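Fructosyl amine:oxygen oxidoreductase (Neosartorya fumigata, PDB 4WCT) probably catalyses the FAD-dependent oxidative deglycation of fructosyl amines (Amadori products), with oxygen as the electron acceptor. Local coordinates at residues A[29-34]-A[236-241]; A[52-57]-A[197-202]; A[58-63]-A[184-189]. One frame throughout, in Å; residues are numbered along the deposited sequence.

Contact 1. Residues A[29-34]-A[236-241]; sequences IVIGAG and LSAGAG. With FAD (flavin-adenine dinucleotide), chain C.
Strand 28-31 runs parallel to strand 233-236, with Ile31 and Leu236 bridged at a CA-CA distance of 5.0 Å, and just beyond this bridge both segments leave the sheet and draw closer together. This is the end of a Rossmann-type FAD-binding sheet: Gly32 and Gly34 fit the first two glycines of the GxGxxG fingerprint, and Gly34 stands at the N-cap of helix 35-46. The carbonyl of Ile31 is the centre of the join. Ser237 N donates to Ile31 O over 2.8 Å, lying in the carbonyl plane, while Ser237 OG reaches Ile31 O from above that plane at 3.2 Å. The hydroxyl gets there because chi1 of 56° tucks OG between the backbone N and the carbonyl carbon of its own residue, and Val30 CG1 packs against it. This buried oxygen therefore accepts from both donors of Ser237, the N-H in the carbonyl plane and, by a longer bond, the hydroxyl 60° out of it. On the face that carries Ile31 and Leu236, Ile31 CG2 touches Leu236 CD1 and also the adenine, 3.5 Å from FAD C2A. Ala238 CB lies against the sugar and the base, so 29-34 and 236-241 together shape the adenosine site. Gly32, without a side chain, brings its CA to 4.2 Å from Ala238 CA and directs a CA-H at Ser237 O. Gly34 likewise lets the cofactor come close, its CA 3.3 Å from FAD O5B. Between the two segments and the pyrophosphate, one water lies 2.7 Å from both Ser237 O and FAD O1P and takes a weak hydrogen bond from Gly34 N.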
loop_
_atom_site.group_PDB
_atom_site.type_symbol
_atom_site.label_atom_id
_atom_site.label_comp_id
_atom_site.label_asym_id
_atom_site.label_seq_id
_atom_site.Cartn_x
_atom_site.Cartn_y
_atom_site.Cartn_z
ATOM N N ILE A 29 15.429 15.980 5.461
ATOM C CA ILE A 29 15.228 15.475 4.091
ATOM C C ILE A 29 14.352 14.231 4.158
ATOM O O ILE A 29 14.515 13.404 5.052
ATOM C CB ILE A 29 16.560 15.090 3.398
ATOM C CG1 ILE A 29 17.261 16.336 2.857
ATOM C CG2 ILE A 29 16.333 14.117 2.258
ATOM C CD1 ILE A 29 18.743 16.116 2.691
ATOM N N VAL A 30 13.305 14.228 3.340
ATOM C CA VAL A 30 12.439 13.053 3.185
ATOM C C VAL A 30 12.683 12.500 1.816
ATOM O O VAL A 30 12.590 13.226 0.815
ATOM C CB VAL A 30 10.953 13.441 3.278
ATOM C CG1 VAL A 30 10.067 12.230 2.928
ATOM C CG2 VAL A 30 10.622 14.075 4.639
ATOM N N ILE A 31 13.109 11.241 1.762
ATOM C CA ILE A 31 13.346 10.564 0.514
ATOM C C ILE A 31 12.091 9.760 0.160
ATOM O O ILE A 31 11.774 8.739 0.792
ATOM C CB ILE A 31 14.565 9.618 0.607
ATOM C CG1 ILE A 31 15.831 10.355 1.109
ATOM C CG2 ILE A 31 14.802 8.898 -0.697
ATOM C CD1 ILE A 31 16.963 9.432 1.506
ATOM N N GLY A 32 11.440 10.204 -0.901
ATOM C CA GLY A 32 10.203 9.613 -1.407
ATOM C C GLY A 32 8.966 10.456 -1.083
ATOM O O GLY A 32 8.575 10.610 0.091
ATOM N N ALA A 33 8.391 11.008 -2.117
ATOM C CA ALA A 33 7.151 11.843 -2.047
ATOM C C ALA A 33 5.932 11.006 -2.454
ATOM O O ALA A 33 5.143 11.386 -3.338
ATOM C CB ALA A 33 7.290 13.052 -2.944
ATOM N N GLY A 34 5.823 9.826 -1.847
ATOM C CA GLY A 34 4.683 8.931 -2.085
ATOM C C GLY A 34 3.666 8.989 -0.970
ATOM O O GLY A 34 3.486 10.029 -0.308
ATOM N N LEU A 236 13.905 7.993 5.268
ATOM C CA LEU A 236 13.810 7.161 4.086
ATOM C C LEU A 236 12.413 6.557 3.995
ATOM O O LEU A 236 12.067 5.666 4.790
ATOM C CB LEU A 236 14.878 6.076 4.116
ATOM C CG LEU A 236 14.897 5.058 2.975
ATOM C CD1 LEU A 236 14.912 5.669 1.592
ATOM C CD2 LEU A 236 16.074 4.094 3.111
ATOM N N SER A 237 11.623 7.085 3.066
ATOM C CA SER A 237 10.220 6.657 2.840
ATOM C C SER A 237 9.974 6.509 1.376
ATOM O O SER A 237 9.019 7.069 0.829
ATOM C CB SER A 237 9.226 7.651 3.480
ATOM O OG SER A 237 9.422 8.981 3.015
ATOM N N ALA A 238 10.779 5.650 0.740
ATOM C CA ALA A 238 10.735 5.513 -0.696
ATOM C C ALA A 238 10.054 4.218 -1.140
ATOM O O ALA A 238 10.231 3.812 -2.263
ATOM C CB ALA A 238 12.132 5.648 -1.305
ATOM N N GLY A 239 9.165 3.672 -0.306
ATOM C CA GLY A 239 8.407 2.478 -0.674
ATOM C C GLY A 239 9.343 1.371 -1.069
ATOM O O GLY A 239 10.405 1.206 -0.476
ATOM N N ALA A 240 8.994 0.629 -2.114
ATOM C CA ALA A 240 9.795 -0.552 -2.502
ATOM C C ALA A 240 11.207 -0.158 -2.965
ATOM O O ALA A 240 12.170 -0.904 -2.764
ATOM C CB ALA A 240 9.079 -1.316 -3.628
ATOM N N GLY A 241 11.344 1.030 -3.547
ATOM C CA GLY A 241 12.637 1.556 -3.980
ATOM C C GLY A 241 13.616 1.757 -2.831
ATOM O O GLY A 241 14.850 1.875 -3.060
HETATM P PA FAD C . 4.788 4.571 -2.352
HETATM O O1A FAD C . 3.400 5.128 -2.216
HETATM O O2A FAD C . 5.105 3.561 -3.410
HETATM O O5B FAD C . 5.740 5.810 -2.512
HETATM C C5B FAD C . 7.152 5.610 -2.672
HETATM C C4B FAD C . 7.728 6.860 -3.327
HETATM O O4B FAD C . 9.191 6.783 -3.300
HETATM C C3B FAD C . 7.318 7.051 -4.784
HETATM O O3B FAD C . 6.709 8.332 -5.013
HETATM C C2B FAD C . 8.635 6.916 -5.553
HETATM O O2B FAD C . 8.708 7.640 -6.778
HETATM C C1B FAD C . 9.661 7.344 -4.501
HETATM N N9A FAD C . 11.008 6.806 -4.792
HETATM C C8A FAD C . 11.323 5.607 -5.314
HETATM N N7A FAD C . 12.660 5.504 -5.493
HETATM C C5A FAD C . 13.194 6.645 -4.984
HETATM C C6A FAD C . 14.537 7.208 -4.915
HETATM N N6A FAD C . 15.597 6.507 -5.353
HETATM N N1A FAD C . 14.652 8.460 -4.423
HETATM C C2A FAD C . 13.620 9.176 -3.959
HETATM N N3A FAD C . 12.355 8.731 -4.032
HETATM C C4A FAD C . 12.113 7.496 -4.536
HETATM N N1 FAD C . -2.883 -0.615 0.910
HETATM C C2 FAD C . -4.065 -0.395 1.585
HETATM O O2 FAD C . -3.999 0.181 2.669
HETATM N N3 FAD C . -5.248 -0.687 1.037
HETATM C C4 FAD C . -5.348 -1.344 -0.138
HETATM O O4 FAD C . -6.443 -1.654 -0.684
HETATM C C4X FAD C . -4.141 -1.633 -0.892
HETATM N N5 FAD C . -4.200 -2.272 -2.090
HETATM C C5X FAD C . -3.075 -2.298 -2.869
HETATM C C6 FAD C . -3.131 -2.727 -4.192
HETATM C C7 FAD C . -1.968 -2.846 -4.930
HETATM C C7M FAD C . -2.064 -3.237 -6.361
HETATM C C8 FAD C . -0.688 -2.452 -4.328
HETATM C C8M FAD C . 0.589 -2.512 -5.082
HETATM C C9 FAD C . -0.635 -1.929 -3.060
HETATM C C9A FAD C . -1.774 -1.887 -2.284
HETATM N N10 FAD C . -1.709 -1.445 -0.960
HETATM C C10 FAD C . -2.906 -1.219 -0.278
HETATM C "C1'" FAD C . -0.484 -1.086 -0.260
HETATM C "C2'" FAD C . -0.185 0.404 -0.309
HETATM O "O2'" FAD C . -0.339 0.814 -1.660
HETATM C "C3'" FAD C . 1.255 0.628 0.172
HETATM O "O3'" FAD C . 1.482 -0.094 1.392
HETATM C "C4'" FAD C . 1.562 2.115 0.371
HETATM O "O4'" FAD C . 1.053 2.860 -0.734
HETATM C "C5'" FAD C . 3.076 2.275 0.431
HETATM O "O5'" FAD C . 3.378 3.650 0.665
HETATM P P FAD C . 4.900 4.154 0.545
HETATM O O1P FAD C . 4.904 5.646 0.794
HETATM O O2P FAD C . 5.737 3.224 1.390
HETATM O O3P FAD C . 5.252 3.880 -0.996
HETATM O O HOH W 1 6.473 7.794 0.242
#

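Contact 2. Residues A[52-57]-A[197-202]; sequences VTVLDP and VRFVTG. With FAD (flavin-adenine dinucleotide), chain C.
With CG1 swung opposite the backbone N (chi1 -172°), Val54 turns CG2 over a face of the Phe199 ring, which chi1 of -76° lays alongside it. Val54 CG2 stands 4.1 Å from the Phe199 centroid, 24° off the normal, a CH-pi contact displaced toward the rim, and also touches Val197 CG1. On the sheet face of Thr53 and Leu55, Leu55 CD2 packs beside Val200 CB at 3.7 Å. There too the Arg198 guanidinium lies with Thr53 CG2 over one face; NH1 comes near Thr53 OG1, but the angle is too poor for a hydrogen bond. Between these two faces runs a regular parallel ladder of five bonds, from Arg198 N to Val52 O at one end to Gly202 N on Asp56 O at the other, the Val200 N to Val54 O bond being 2.8 Å. Asp56 closes strand 52-56 with the carboxylate that characterises Rossmann-type FAD sites: Asp56 OD1 accepts from FAD O2B and OD2 from FAD O3B, each at 2.7 Å, so both hydroxyls of the ribose in the adenosine half are held by one group. Ala33 N and His58 N also donate to the carboxylate, fixing its rotation. Strand 198-201 is the outermost of the sheet in this chain, next to 52-56, which pairs on its far side with 28-31; Val197 and Phe199 pack on helices 35-46 and 181-194.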
loop_
_atom_site.group_PDB
_atom_site.type_symbol
_atom_site.label_atom_id
_atom_site.label_comp_id
_atom_site.label_asym_id
_atom_site.label_seq_id
_atom_site.Cartn_x
_atom_site.Cartn_y
_atom_site.Cartn_z
ATOM N N VAL A 52 12.097 21.614 5.555
ATOM C CA VAL A 52 11.883 20.230 5.100
ATOM C C VAL A 52 11.991 20.207 3.583
ATOM O O VAL A 52 11.344 20.993 2.888
ATOM C CB VAL A 52 10.501 19.736 5.561
ATOM C CG1 VAL A 52 10.266 18.310 5.086
ATOM C CG2 VAL A 52 10.350 19.841 7.064
ATOM N N THR A 53 12.749 19.238 3.057
ATOM C CA THR A 53 12.930 19.054 1.633
ATOM C C THR A 53 12.615 17.591 1.307
ATOM O O THR A 53 13.128 16.716 1.976
ATOM C CB THR A 53 14.384 19.324 1.219
ATOM O OG1 THR A 53 14.705 20.680 1.553
ATOM C CG2 THR A 53 14.563 19.103 -0.288
ATOM N N VAL A 54 11.739 17.388 0.320
ATOM C CA VAL A 54 11.320 16.074 -0.119
ATOM C C VAL A 54 11.869 15.792 -1.503
ATOM O O VAL A 54 11.737 16.623 -2.393
ATOM C CB VAL A 54 9.793 15.949 -0.160
ATOM C CG1 VAL A 54 9.393 14.493 -0.442
ATOM C CG2 VAL A 54 9.174 16.419 1.140
ATOM N N LEU A 55 12.559 14.664 -1.653
ATOM C CA LEU A 55 13.184 14.299 -2.920
ATOM C C LEU A 55 12.449 13.112 -3.558
ATOM O O LEU A 55 12.199 12.129 -2.878
ATOM C CB LEU A 55 14.622 13.874 -2.699
ATOM C CG LEU A 55 15.555 14.884 -2.012
ATOM C CD1 LEU A 55 16.891 14.259 -1.648
ATOM C CD2 LEU A 55 15.726 16.059 -2.959
ATOM N N ASP A 56 12.155 13.196 -4.844
ATOM C CA ASP A 56 11.569 12.038 -5.574
ATOM C C ASP A 56 12.017 12.090 -7.012
ATOM O O ASP A 56 12.027 13.164 -7.610
ATOM C CB ASP A 56 10.018 12.119 -5.509
ATOM C CG ASP A 56 9.328 10.761 -5.727
ATOM O OD1 ASP A 56 9.428 10.208 -6.832
ATOM O OD2 ASP A 56 8.599 10.319 -4.812
ATOM N N PRO A 57 12.197 10.933 -7.642
ATOM C CA PRO A 57 12.531 10.954 -9.059
ATOM C C PRO A 57 11.397 11.406 -9.962
ATOM O O PRO A 57 11.627 11.694 -11.147
ATOM C CB PRO A 57 12.879 9.474 -9.359
ATOM C CG PRO A 57 12.246 8.705 -8.242
ATOM C CD PRO A 57 12.414 9.595 -7.060
ATOM N N VAL A 197 6.799 23.333 2.719
ATOM C CA VAL A 197 7.748 22.236 2.418
ATOM C C VAL A 197 8.246 22.410 1.005
ATOM O O VAL A 197 7.489 22.762 0.110
ATOM C CB VAL A 197 7.045 20.863 2.592
ATOM C CG1 VAL A 197 7.964 19.721 2.142
ATOM C CG2 VAL A 197 6.598 20.745 4.046
ATOM N N ARG A 198 9.531 22.105 0.793
ATOM C CA ARG A 198 10.144 22.184 -0.506
ATOM C C ARG A 198 10.246 20.785 -1.136
ATOM O O ARG A 198 10.580 19.835 -0.461
ATOM C CB ARG A 198 11.544 22.774 -0.382
ATOM C CG ARG A 198 12.339 22.691 -1.671
ATOM C CD ARG A 198 13.384 23.801 -1.803
ATOM N NE ARG A 198 14.584 23.352 -2.521
ATOM C CZ ARG A 198 15.654 22.825 -1.923
ATOM N NH1 ARG A 198 15.664 22.645 -0.598
ATOM N NH2 ARG A 198 16.713 22.475 -2.647
ATOM N N PHE A 199 9.726 20.671 -2.339
ATOM C CA PHE A 199 9.703 19.404 -3.086
ATOM C C PHE A 199 10.630 19.526 -4.279
ATOM O O PHE A 199 10.522 20.465 -5.071
ATOM C CB PHE A 199 8.267 19.085 -3.552
ATOM C CG PHE A 199 7.373 18.584 -2.457
ATOM C CD1 PHE A 199 6.638 19.471 -1.686
ATOM C CD2 PHE A 199 7.171 17.232 -2.270
ATOM C CE1 PHE A 199 5.855 19.019 -0.649
ATOM C CE2 PHE A 199 6.313 16.771 -1.293
ATOM C CZ PHE A 199 5.629 17.666 -0.500
ATOM N N VAL A 200 11.607 18.627 -4.348
ATOM C CA VAL A 200 12.490 18.500 -5.510
ATOM C C VAL A 200 12.226 17.160 -6.203
ATOM O O VAL A 200 12.581 16.090 -5.670
ATOM C CB VAL A 200 13.946 18.549 -5.054
ATOM C CG1 VAL A 200 14.898 18.358 -6.240
ATOM C CG2 VAL A 200 14.216 19.845 -4.314
ATOM N N THR A 201 11.428 17.222 -7.257
ATOM C CA THR A 201 10.784 16.039 -7.821
ATOM C C THR A 201 10.956 16.038 -9.333
ATOM O O THR A 201 10.371 16.846 -10.028
ATOM C CB THR A 201 9.269 15.977 -7.467
ATOM O OG1 THR A 201 8.580 17.106 -8.033
ATOM C CG2 THR A 201 9.055 15.937 -5.987
ATOM N N GLY A 202 11.577 14.994 -9.846
ATOM C CA GLY A 202 12.024 14.966 -11.205
ATOM C C GLY A 202 13.355 14.245 -11.228
ATOM O O GLY A 202 13.968 14.020 -10.166
HETATM P PA FAD C . 4.788 4.571 -2.352
HETATM O O1A FAD C . 3.400 5.128 -2.216
HETATM O O2A FAD C . 5.105 3.561 -3.410
HETATM O O5B FAD C . 5.740 5.810 -2.512
HETATM C C5B FAD C . 7.152 5.610 -2.672
HETATM C C4B FAD C . 7.728 6.860 -3.327
HETATM O O4B FAD C . 9.191 6.783 -3.300
HETATM C C3B FAD C . 7.318 7.051 -4.784
HETATM O O3B FAD C . 6.709 8.332 -5.013
HETATM C C2B FAD C . 8.635 6.916 -5.553
HETATM O O2B FAD C . 8.708 7.640 -6.778
HETATM C C1B FAD C . 9.661 7.344 -4.501
HETATM N N9A FAD C . 11.008 6.806 -4.792
HETATM C C8A FAD C . 11.323 5.607 -5.314
HETATM N N7A FAD C . 12.660 5.504 -5.493
HETATM C C5A FAD C . 13.194 6.645 -4.984
HETATM C C6A FAD C . 14.537 7.208 -4.915
HETATM N N6A FAD C . 15.597 6.507 -5.353
HETATM N N1A FAD C . 14.652 8.460 -4.423
HETATM C C2A FAD C . 13.620 9.176 -3.959
HETATM N N3A FAD C . 12.355 8.731 -4.032
HETATM C C4A FAD C . 12.113 7.496 -4.536
HETATM N N1 FAD C . -2.883 -0.615 0.910
HETATM C C2 FAD C . -4.065 -0.395 1.585
HETATM O O2 FAD C . -3.999 0.181 2.669
HETATM N N3 FAD C . -5.248 -0.687 1.037
HETATM C C4 FAD C . -5.348 -1.344 -0.138
HETATM O O4 FAD C . -6.443 -1.654 -0.684
HETATM C C4X FAD C . -4.141 -1.633 -0.892
HETATM N N5 FAD C . -4.200 -2.272 -2.090
HETATM C C5X FAD C . -3.075 -2.298 -2.869
HETATM C C6 FAD C . -3.131 -2.727 -4.192
HETATM C C7 FAD C . -1.968 -2.846 -4.930
HETATM C C7M FAD C . -2.064 -3.237 -6.361
HETATM C C8 FAD C . -0.688 -2.452 -4.328
HETATM C C8M FAD C . 0.589 -2.512 -5.082
HETATM C C9 FAD C . -0.635 -1.929 -3.060
HETATM C C9A FAD C . -1.774 -1.887 -2.284
HETATM N N10 FAD C . -1.709 -1.445 -0.960
HETATM C C10 FAD C . -2.906 -1.219 -0.278
HETATM C "C1'" FAD C . -0.484 -1.086 -0.260
HETATM C "C2'" FAD C . -0.185 0.404 -0.309
HETATM O "O2'" FAD C . -0.339 0.814 -1.660
HETATM C "C3'" FAD C . 1.255 0.628 0.172
HETATM O "O3'" FAD C . 1.482 -0.094 1.392
HETATM C "C4'" FAD C . 1.562 2.115 0.371
HETATM O "O4'" FAD C . 1.053 2.860 -0.734
HETATM C "C5'" FAD C . 3.076 2.275 0.431
HETATM O "O5'" FAD C . 3.378 3.650 0.665
HETATM P P FAD C . 4.900 4.154 0.545
HETATM O O1P FAD C . 4.904 5.646 0.794
HETATM O O2P FAD C . 5.737 3.224 1.390
HETATM O O3P FAD C . 5.252 3.880 -0.996
#

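Contact 3. Residues A[58-63]-A[184-189]; sequences HPVPSP and AMISAF. With FAD (flavin-adenine dinucleotide), chain C.
The loop that follows the second strand of the Rossmann-type sheet borders the ribose in the adenosine half of FAD, and here its Val60 and Pro61 lean on helix 181-194. Val60 CB sits over the centre of the Phe189 ring, 4.0 Å from the centroid and 12° off its normal, a CH-pi contact. Val60 CG2 meets Phe189 CD1 at 3.7 Å, while Val60 CG1 lies near Phe189 CG and, off the ring, its CB. Phe189 presents this face because its CG is turned roughly opposite the backbone N (chi1 158°), and the two side chains overlap while running in opposing senses. Pro61, joined to Val60 by a cis peptide, offers its ring to two helix residues: Pro61 CB touches Met185 CE at 3.8 Å, and Pro61 CG touches Ile186 CD1 at 4.0 Å. Met185 runs out extended through chi2, then bends at chi3 (57°) to bring its methyl to the proline. Ser62 instead serves the cofactor, its OG, opposite the backbone N, donating to FAD O2B over 2.9 Å; OG also accepts from Ile64 N. In the same pocket, FAD O2B lies at the edge of the His58 ring, in its plane, with His58 CD2 3.8 Å away. No hydrogen bond joins 58-63 to 184-189, so this interface depends on the fit of apolar shapes, while the hydroxyl of Ser62 donates to the ribose and accepts from the backbone.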
loop_
_atom_site.group_PDB
_atom_site.type_symbol
_atom_site.label_atom_id
_atom_site.label_comp_id
_atom_site.label_asym_id
_atom_site.label_seq_id
_atom_site.Cartn_x
_atom_site.Cartn_y
_atom_site.Cartn_z
ATOM N N HIS A 58 10.179 11.436 -9.431
ATOM C CA HIS A 58 9.027 11.798 -10.220
ATOM C C HIS A 58 8.222 12.873 -9.509
ATOM O O HIS A 58 8.049 12.828 -8.302
ATOM C CB HIS A 58 8.109 10.571 -10.411
ATOM C CG HIS A 58 8.804 9.396 -11.011
ATOM N ND1 HIS A 58 9.058 9.301 -12.356
ATOM C CD2 HIS A 58 9.178 8.211 -10.472
ATOM C CE1 HIS A 58 9.672 8.153 -12.606
ATOM N NE2 HIS A 58 9.803 7.497 -11.470
ATOM N N PRO A 59 7.573 13.725 -10.284
ATOM C CA PRO A 59 6.607 14.639 -9.692
ATOM C C PRO A 59 5.372 13.947 -9.159
ATOM O O PRO A 59 5.039 12.852 -9.623
ATOM C CB PRO A 59 6.222 15.577 -10.846
ATOM C CG PRO A 59 6.718 14.947 -12.081
ATOM C CD PRO A 59 7.687 13.863 -11.743
ATOM N N VAL A 60 4.807 14.503 -8.091
ATOM C CA VAL A 60 3.599 13.944 -7.464
ATOM C C VAL A 60 2.427 14.142 -8.415
ATOM O O VAL A 60 2.263 15.235 -8.962
ATOM C CB VAL A 60 3.305 14.657 -6.138
ATOM C CG1 VAL A 60 1.967 14.223 -5.531
ATOM C CG2 VAL A 60 4.464 14.502 -5.146
ATOM N N PRO A 61 1.619 13.094 -8.670
ATOM C CA PRO A 61 1.704 11.741 -8.129
ATOM C C PRO A 61 2.669 10.884 -8.929
ATOM O O PRO A 61 2.616 10.841 -10.157
ATOM C CB PRO A 61 0.265 11.214 -8.299
ATOM C CG PRO A 61 -0.255 11.932 -9.500
ATOM C CD PRO A 61 0.470 13.251 -9.589
ATOM N N SER A 62 3.632 10.298 -8.247
ATOM C CA SER A 62 4.622 9.483 -8.946
ATOM C C SER A 62 3.945 8.304 -9.646
ATOM O O SER A 62 3.191 7.569 -9.021
ATOM C CB SER A 62 5.620 8.964 -7.936
ATOM O OG SER A 62 6.489 8.018 -8.540
ATOM N N PRO A 63 4.329 8.014 -10.888
ATOM C CA PRO A 63 3.799 6.829 -11.586
ATOM C C PRO A 63 4.174 5.513 -10.926
ATOM O O PRO A 63 3.468 4.509 -11.109
ATOM C CB PRO A 63 4.460 6.906 -12.962
ATOM C CG PRO A 63 4.780 8.361 -13.141
ATOM C CD PRO A 63 5.222 8.789 -11.756
ATOM N N ALA A 184 -6.016 11.928 -2.616
ATOM C CA ALA A 184 -5.668 12.231 -1.242
ATOM C C ALA A 184 -4.166 12.509 -1.119
ATOM O O ALA A 184 -3.744 13.389 -0.406
ATOM C CB ALA A 184 -6.087 11.105 -0.339
ATOM N N MET A 185 -3.359 11.789 -1.879
ATOM C CA MET A 185 -1.912 12.022 -1.883
ATOM C C MET A 185 -1.595 13.395 -2.492
ATOM O O MET A 185 -0.796 14.155 -1.943
ATOM C CB MET A 185 -1.193 10.893 -2.649
ATOM C CG MET A 185 0.293 11.101 -2.722
ATOM S SD MET A 185 1.093 9.601 -3.405
ATOM C CE MET A 185 0.259 9.446 -4.940
ATOM N N ILE A 186 -2.275 13.741 -3.574
ATOM C CA ILE A 186 -2.142 15.057 -4.207
ATOM C C ILE A 186 -2.577 16.162 -3.236
ATOM O O ILE A 186 -1.931 17.217 -3.130
ATOM C CB ILE A 186 -2.970 15.137 -5.493
ATOM C CG1 ILE A 186 -2.346 14.215 -6.580
ATOM C CG2 ILE A 186 -3.035 16.573 -5.992
ATOM C CD1 ILE A 186 -3.171 14.035 -7.840
ATOM N N SER A 187 -3.647 15.910 -2.518
ATOM C CA SER A 187 -4.140 16.838 -1.497
ATOM C C SER A 187 -3.092 17.076 -0.422
ATOM O O SER A 187 -2.825 18.229 -0.046
ATOM C CB SER A 187 -5.469 16.331 -0.909
ATOM O OG SER A 187 -5.992 17.205 0.083
ATOM N N ALA A 188 -2.455 16.006 0.056
ATOM C CA ALA A 188 -1.428 16.136 1.083
ATOM C C ALA A 188 -0.207 16.909 0.583
ATOM O O ALA A 188 0.321 17.789 1.272
ATOM C CB ALA A 188 -1.071 14.774 1.614
ATOM N N PHE A 189 0.230 16.602 -0.635
ATOM C CA PHE A 189 1.322 17.294 -1.310
ATOM C C PHE A 189 1.009 18.785 -1.437
ATOM O O PHE A 189 1.820 19.613 -1.008
ATOM C CB PHE A 189 1.534 16.666 -2.691
ATOM C CG PHE A 189 2.233 17.551 -3.679
ATOM C CD1 PHE A 189 3.602 17.745 -3.616
ATOM C CD2 PHE A 189 1.547 18.093 -4.732
ATOM C CE1 PHE A 189 4.261 18.508 -4.576
ATOM C CE2 PHE A 189 2.207 18.834 -5.718
ATOM C CZ PHE A 189 3.540 19.125 -5.575
HETATM P PA FAD C . 4.788 4.571 -2.352
HETATM O O1A FAD C . 3.400 5.128 -2.216
HETATM O O2A FAD C . 5.105 3.561 -3.410
HETATM O O5B FAD C . 5.740 5.810 -2.512
HETATM C C5B FAD C . 7.152 5.610 -2.672
HETATM C C4B FAD C . 7.728 6.860 -3.327
HETATM O O4B FAD C . 9.191 6.783 -3.300
HETATM C C3B FAD C . 7.318 7.051 -4.784
HETATM O O3B FAD C . 6.709 8.332 -5.013
HETATM C C2B FAD C . 8.635 6.916 -5.553
HETATM O O2B FAD C . 8.708 7.640 -6.778
HETATM C C1B FAD C . 9.661 7.344 -4.501
HETATM N N9A FAD C . 11.008 6.806 -4.792
HETATM C C8A FAD C . 11.323 5.607 -5.314
HETATM N N7A FAD C . 12.660 5.504 -5.493
HETATM C C5A FAD C . 13.194 6.645 -4.984
HETATM C C6A FAD C . 14.537 7.208 -4.915
HETATM N N6A FAD C . 15.597 6.507 -5.353
HETATM N N1A FAD C . 14.652 8.460 -4.423
HETATM C C2A FAD C . 13.620 9.176 -3.959
HETATM N N3A FAD C . 12.355 8.731 -4.032
HETATM C C4A FAD C . 12.113 7.496 -4.536
HETATM N N1 FAD C . -2.883 -0.615 0.910
HETATM C C2 FAD C . -4.065 -0.395 1.585
HETATM O O2 FAD C . -3.999 0.181 2.669
HETATM N N3 FAD C . -5.248 -0.687 1.037
HETATM C C4 FAD C . -5.348 -1.344 -0.138
HETATM O O4 FAD C . -6.443 -1.654 -0.684
HETATM C C4X FAD C . -4.141 -1.633 -0.892
HETATM N N5 FAD C . -4.200 -2.272 -2.090
HETATM C C5X FAD C . -3.075 -2.298 -2.869
HETATM C C6 FAD C . -3.131 -2.727 -4.192
HETATM C C7 FAD C . -1.968 -2.846 -4.930
HETATM C C7M FAD C . -2.064 -3.237 -6.361
HETATM C C8 FAD C . -0.688 -2.452 -4.328
HETATM C C8M FAD C . 0.589 -2.512 -5.082
HETATM C C9 FAD C . -0.635 -1.929 -3.060
HETATM C C9A FAD C . -1.774 -1.887 -2.284
HETATM N N10 FAD C . -1.709 -1.445 -0.960
HETATM C C10 FAD C . -2.906 -1.219 -0.278
HETATM C "C1'" FAD C . -0.484 -1.086 -0.260
HETATM C "C2'" FAD C . -0.185 0.404 -0.309
HETATM O "O2'" FAD C . -0.339 0.814 -1.660
HETATM C "C3'" FAD C . 1.255 0.628 0.172
HETATM O "O3'" FAD C . 1.482 -0.094 1.392
HETATM C "C4'" FAD C . 1.562 2.115 0.371
HETATM O "O4'" FAD C . 1.053 2.860 -0.734
HETATM C "C5'" FAD C . 3.076 2.275 0.431
HETATM O "O5'" FAD C . 3.378 3.650 0.665
HETATM P P FAD C . 4.900 4.154 0.545
HETATM O O1P FAD C . 4.904 5.646 0.794
HETATM O O2P FAD C . 5.737 3.224 1.390
HETATM O O3P FAD C . 5.252 3.880 -0.996
#

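All three contacts touch one FAD, and their centres lie 10 to 12 Å apart. Contacts 1 and 2 share the sheet: strands 28-31 and 52-56 are neighbours, with Val30 N 2.8 Å from Thr53 O, and Ala33 N 2.8 Å from Asp56 OD2 ties the glycine-rich turn to the ribose-binding carboxylate. Contact 3 continues directly from contact 2, since residues 58-63 follow strand 52-56 and helix 181-194 leads into strand 198-201; Phe199 CE2 lies 3.7 Å from Phe189 CD1 in an edge-to-face (T-shaped) pair. It also reaches contact 1, where Met185 SD lies 3.6 Å from Gly34 C. Along the chain, contact 3 nests within contact 2 and contact 2 within contact 1.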